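Local structure of putative sarcosine dimethylglycine methyltransferase (Galdieria sulphuraria, 2O57) at residues 113-118 with 136-141. The protein probably transfers methyl groups from S-adenosylmethionine to sarcosine and dimethylglycine. Numbering follows the deposited sequence.
Sequences IAPVQN and VKYGSF
Ile113 and Gly139 bring the two backbones nearest, with their CA atoms 5.2 Å apart. At the other end the CA atoms of Asn118 and Val136 are separated by 6.2 Å. Segment 113-118 turns from a loop into the first turn of helix 115-128, with Ala114 at the N-cap; Ala114 O accepts a hydrogen bond from the backbone N of Asn118. Segment 136-141 is the end of strand 134-138 and the loop after it. No direct hydrogen bond joins the two segments, and van der Waals packing carries the contact. Tyr138 sets its ring edge against the backbone of Ile113, CE1 lying 3.1 Å from Ile113 O. The side chain of Ile113 reaches the same ring with its tip, CD1 being 3.9 Å from Tyr138 CZ. Ile113 CD1 also rests on Gly139 O at 3.5 Å. The contact belongs to a beta-alpha-beta unit: strand 107-112, helix 115-128 and strand 134-138, at one edge of the Rossmann-like methyltransferase sheet. Asn112, the last residue of strand 107-112, pairs through its backbone with Lys137 and Gly139. Its carbonyl O also accepts a hydrogen bond from Asn118 ND2. CG of Asn118 lies anti to its carbonyl carbon (chi1 -67°), against Val136 CG1; OD1 also touches that methyl, and Asn118 ND2 lies 3.7 Å from Tyr138 CA. The amide plane is turned 79° from the tyrosine ring, with ND2 at the ring edge. Asn118 CB meets Val136 CG1 at 3.6 Å. An alanine here would keep that CB contact but would probably leave Asn112 O without this donor and open a gap between Val136 CG1 and Tyr138.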
ATOM      1  N   ILE A 113      16.373  11.405 -18.743  1.00 13.69           N
ATOM      2  CA  ILE A 113      17.788  11.664 -18.994  1.00 16.01           C
ATOM      3  C   ILE A 113      18.319  10.955 -20.239  1.00 15.61           C
ATOM      4  O   ILE A 113      19.379  11.300 -20.709  1.00 16.84           O
ATOM      5  CB  ILE A 113      18.685  11.333 -17.735  1.00 16.21           C
ATOM      6  CG1 ILE A 113      20.032  12.066 -17.777  1.00 19.70           C
ATOM      7  CG2 ILE A 113      18.882   9.813 -17.539  1.00 16.74           C
ATOM      8  CD1 ILE A 113      19.962  13.612 -17.580  1.00 22.32           C
ATOM      9  N   ALA A 114      17.594   9.970 -20.760  1.00 14.73           N
ATOM     10  CA  ALA A 114      18.114   9.153 -21.852  1.00 13.87           C
ATOM     11  C   ALA A 114      17.576   9.661 -23.183  1.00 14.02           C
ATOM     12  O   ALA A 114      16.394   9.500 -23.483  1.00 11.85           O
ATOM     13  CB  ALA A 114      17.768   7.683 -21.614  1.00 14.51           C
ATOM     14  N   PRO A 115      18.438  10.324 -23.983  1.00 14.14           N
ATOM     15  CA  PRO A 115      17.921  10.958 -25.197  1.00 14.81           C
ATOM     16  C   PRO A 115      17.355  10.004 -26.268  1.00 14.46           C
ATOM     17  O   PRO A 115      16.467  10.404 -26.991  1.00 14.57           O
ATOM     18  CB  PRO A 115      19.122  11.777 -25.729  1.00 15.11           C
ATOM     19  CG  PRO A 115      20.306  11.282 -25.058  1.00 14.04           C
ATOM     20  CD  PRO A 115      19.885  10.579 -23.784  1.00 15.33           C
ATOM     21  N   VAL A 116      17.810   8.758 -26.342  1.00 14.53           N
ATOM     22  CA  VAL A 116      17.267   7.814 -27.349  1.00 14.18           C
ATOM     23  C   VAL A 116      15.860   7.398 -26.892  1.00 13.83           C
ATOM     24  O   VAL A 116      14.942   7.341 -27.712  1.00 12.34           O
ATOM     25  CB  VAL A 116      18.183   6.573 -27.555  1.00 14.38           C
ATOM     26  CG1 VAL A 116      17.470   5.479 -28.345  1.00 13.91           C
ATOM     27  CG2 VAL A 116      19.564   6.990 -28.217  1.00 15.45           C
ATOM     28  N   GLN A 117      15.690   7.156 -25.586  1.00 13.47           N
ATOM     29  CA  GLN A 117      14.351   6.947 -25.028  1.00 14.63           C
ATOM     30  C   GLN A 117      13.412   8.124 -25.315  1.00 13.24           C
ATOM     31  O   GLN A 117      12.273   7.914 -25.675  1.00 13.64           O
ATOM     32  CB  GLN A 117      14.371   6.690 -23.498  1.00 13.58           C
ATOM     33  CG  GLN A 117      14.998   5.315 -23.067  1.00 16.24           C
ATOM     34  CD  GLN A 117      14.843   5.067 -21.567  1.00 16.30           C
ATOM     35  OE1 GLN A 117      14.629   5.996 -20.790  1.00 13.26           O
ATOM     36  NE2 GLN A 117      14.941   3.814 -21.162  1.00 18.97           N
ATOM     37  N   ASN A 118      13.882   9.349 -25.103  1.00 14.04           N
ATOM     38  CA  ASN A 118      13.069  10.532 -25.384  1.00 14.15           C
ATOM     39  C   ASN A 118      12.655  10.626 -26.836  1.00 14.42           C
ATOM     40  O   ASN A 118      11.507  10.974 -27.149  1.00 14.96           O
ATOM     41  CB  ASN A 118      13.830  11.797 -25.012  1.00 14.20           C
ATOM     42  CG  ASN A 118      14.048  11.912 -23.521  1.00 13.80           C
ATOM     43  OD1 ASN A 118      13.374  11.225 -22.729  1.00 14.76           O
ATOM     44  ND2 ASN A 118      15.014  12.757 -23.116  1.00 12.48           N
ATOM     45  N   VAL A 136       7.951  15.819 -24.319  1.00 17.36           N
ATOM     46  CA  VAL A 136       9.066  15.058 -23.813  1.00 16.87           C
ATOM     47  C   VAL A 136      10.231  16.033 -23.699  1.00 18.48           C
ATOM     48  O   VAL A 136      10.629  16.652 -24.698  1.00 15.52           O
ATOM     49  CB  VAL A 136       9.471  13.878 -24.780  1.00 16.77           C
ATOM     50  CG1 VAL A 136      10.616  13.071 -24.181  1.00 15.81           C
ATOM     51  CG2 VAL A 136       8.289  12.942 -25.067  1.00 13.39           C
ATOM     52  N   LYS A 137      10.785  16.141 -22.489  1.00 19.41           N
ATOM     53  CA  LYS A 137      11.908  17.051 -22.211  1.00 21.70           C
ATOM     54  C   LYS A 137      13.088  16.246 -21.672  1.00 20.92           C
ATOM     55  O   LYS A 137      12.897  15.268 -20.963  1.00 20.39           O
ATOM     56  CB  LYS A 137      11.485  18.099 -21.166  1.00 22.91           C
ATOM     57  CG  LYS A 137      10.086  18.767 -21.390  1.00 23.94           C
ATOM     58  CD  LYS A 137       9.583  19.404 -20.061  1.00 25.34           C
ATOM     59  CE  LYS A 137       8.225  20.143 -20.225  1.00 26.56           C
ATOM     60  NZ  LYS A 137       8.303  21.461 -20.959  1.00 27.73           N
ATOM     61  N   TYR A 138      14.294  16.617 -22.081  1.00 20.83           N
ATOM     62  CA  TYR A 138      15.517  16.050 -21.568  1.00 21.28           C
ATOM     63  C   TYR A 138      15.889  16.811 -20.307  1.00 21.07           C
ATOM     64  O   TYR A 138      15.754  18.038 -20.251  1.00 20.66           O
ATOM     65  CB  TYR A 138      16.645  16.187 -22.592  1.00 22.01           C
ATOM     66  CG  TYR A 138      18.029  15.870 -22.055  1.00 23.82           C
ATOM     67  CD1 TYR A 138      18.514  14.566 -22.066  1.00 23.18           C
ATOM     68  CD2 TYR A 138      18.860  16.878 -21.546  1.00 25.25           C
ATOM     69  CE1 TYR A 138      19.778  14.259 -21.585  1.00 23.32           C
ATOM     70  CE2 TYR A 138      20.135  16.576 -21.066  1.00 26.74           C
ATOM     71  CZ  TYR A 138      20.586  15.259 -21.096  1.00 26.16           C
ATOM     72  OH  TYR A 138      21.847  14.927 -20.629  1.00 27.08           O
ATOM     73  N   GLY A 139      16.323  16.080 -19.285  1.00 20.54           N
ATOM     74  CA  GLY A 139      16.924  16.725 -18.142  1.00 21.34           C
ATOM     75  C   GLY A 139      16.997  15.875 -16.891  1.00 21.97           C
ATOM     76  O   GLY A 139      16.737  14.652 -16.914  1.00 21.95           O
ATOM     77  N   SER A 140      17.357  16.564 -15.807  1.00 22.08           N
ATOM     78  CA  SER A 140      17.702  15.963 -14.529  1.00 21.67           C
ATOM     79  C   SER A 140      16.651  16.334 -13.485  1.00 21.19           C
ATOM     80  O   SER A 140      16.142  17.453 -13.523  1.00 19.87           O
ATOM     81  CB  SER A 140      19.052  16.541 -14.121  1.00 22.63           C
ATOM     82  OG  SER A 140      19.327  16.299 -12.759  1.00 22.86           O
ATOM     83  N   PHE A 141      16.364  15.417 -12.538  1.00 20.06           N
ATOM     84  CA  PHE A 141      15.457  15.707 -11.412  1.00 20.54           C
ATOM     85  C   PHE A 141      16.061  16.728 -10.459  1.00 19.74           C
ATOM     86  O   PHE A 141      15.335  17.279  -9.632  1.00 18.48           O
ATOM     87  CB  PHE A 141      15.160  14.476 -10.531  1.00 21.66           C
ATOM     88  CG  PHE A 141      14.732  13.244 -11.269  1.00 22.99           C
ATOM     89  CD1 PHE A 141      14.347  13.286 -12.612  1.00 23.60           C
ATOM     90  CD2 PHE A 141      14.688  12.022 -10.582  1.00 24.31           C
ATOM     91  CE1 PHE A 141      13.937  12.133 -13.274  1.00 22.58           C
ATOM     92  CE2 PHE A 141      14.288  10.863 -11.227  1.00 25.67           C
ATOM     93  CZ  PHE A 141      13.916  10.909 -12.588  1.00 24.13           C
TER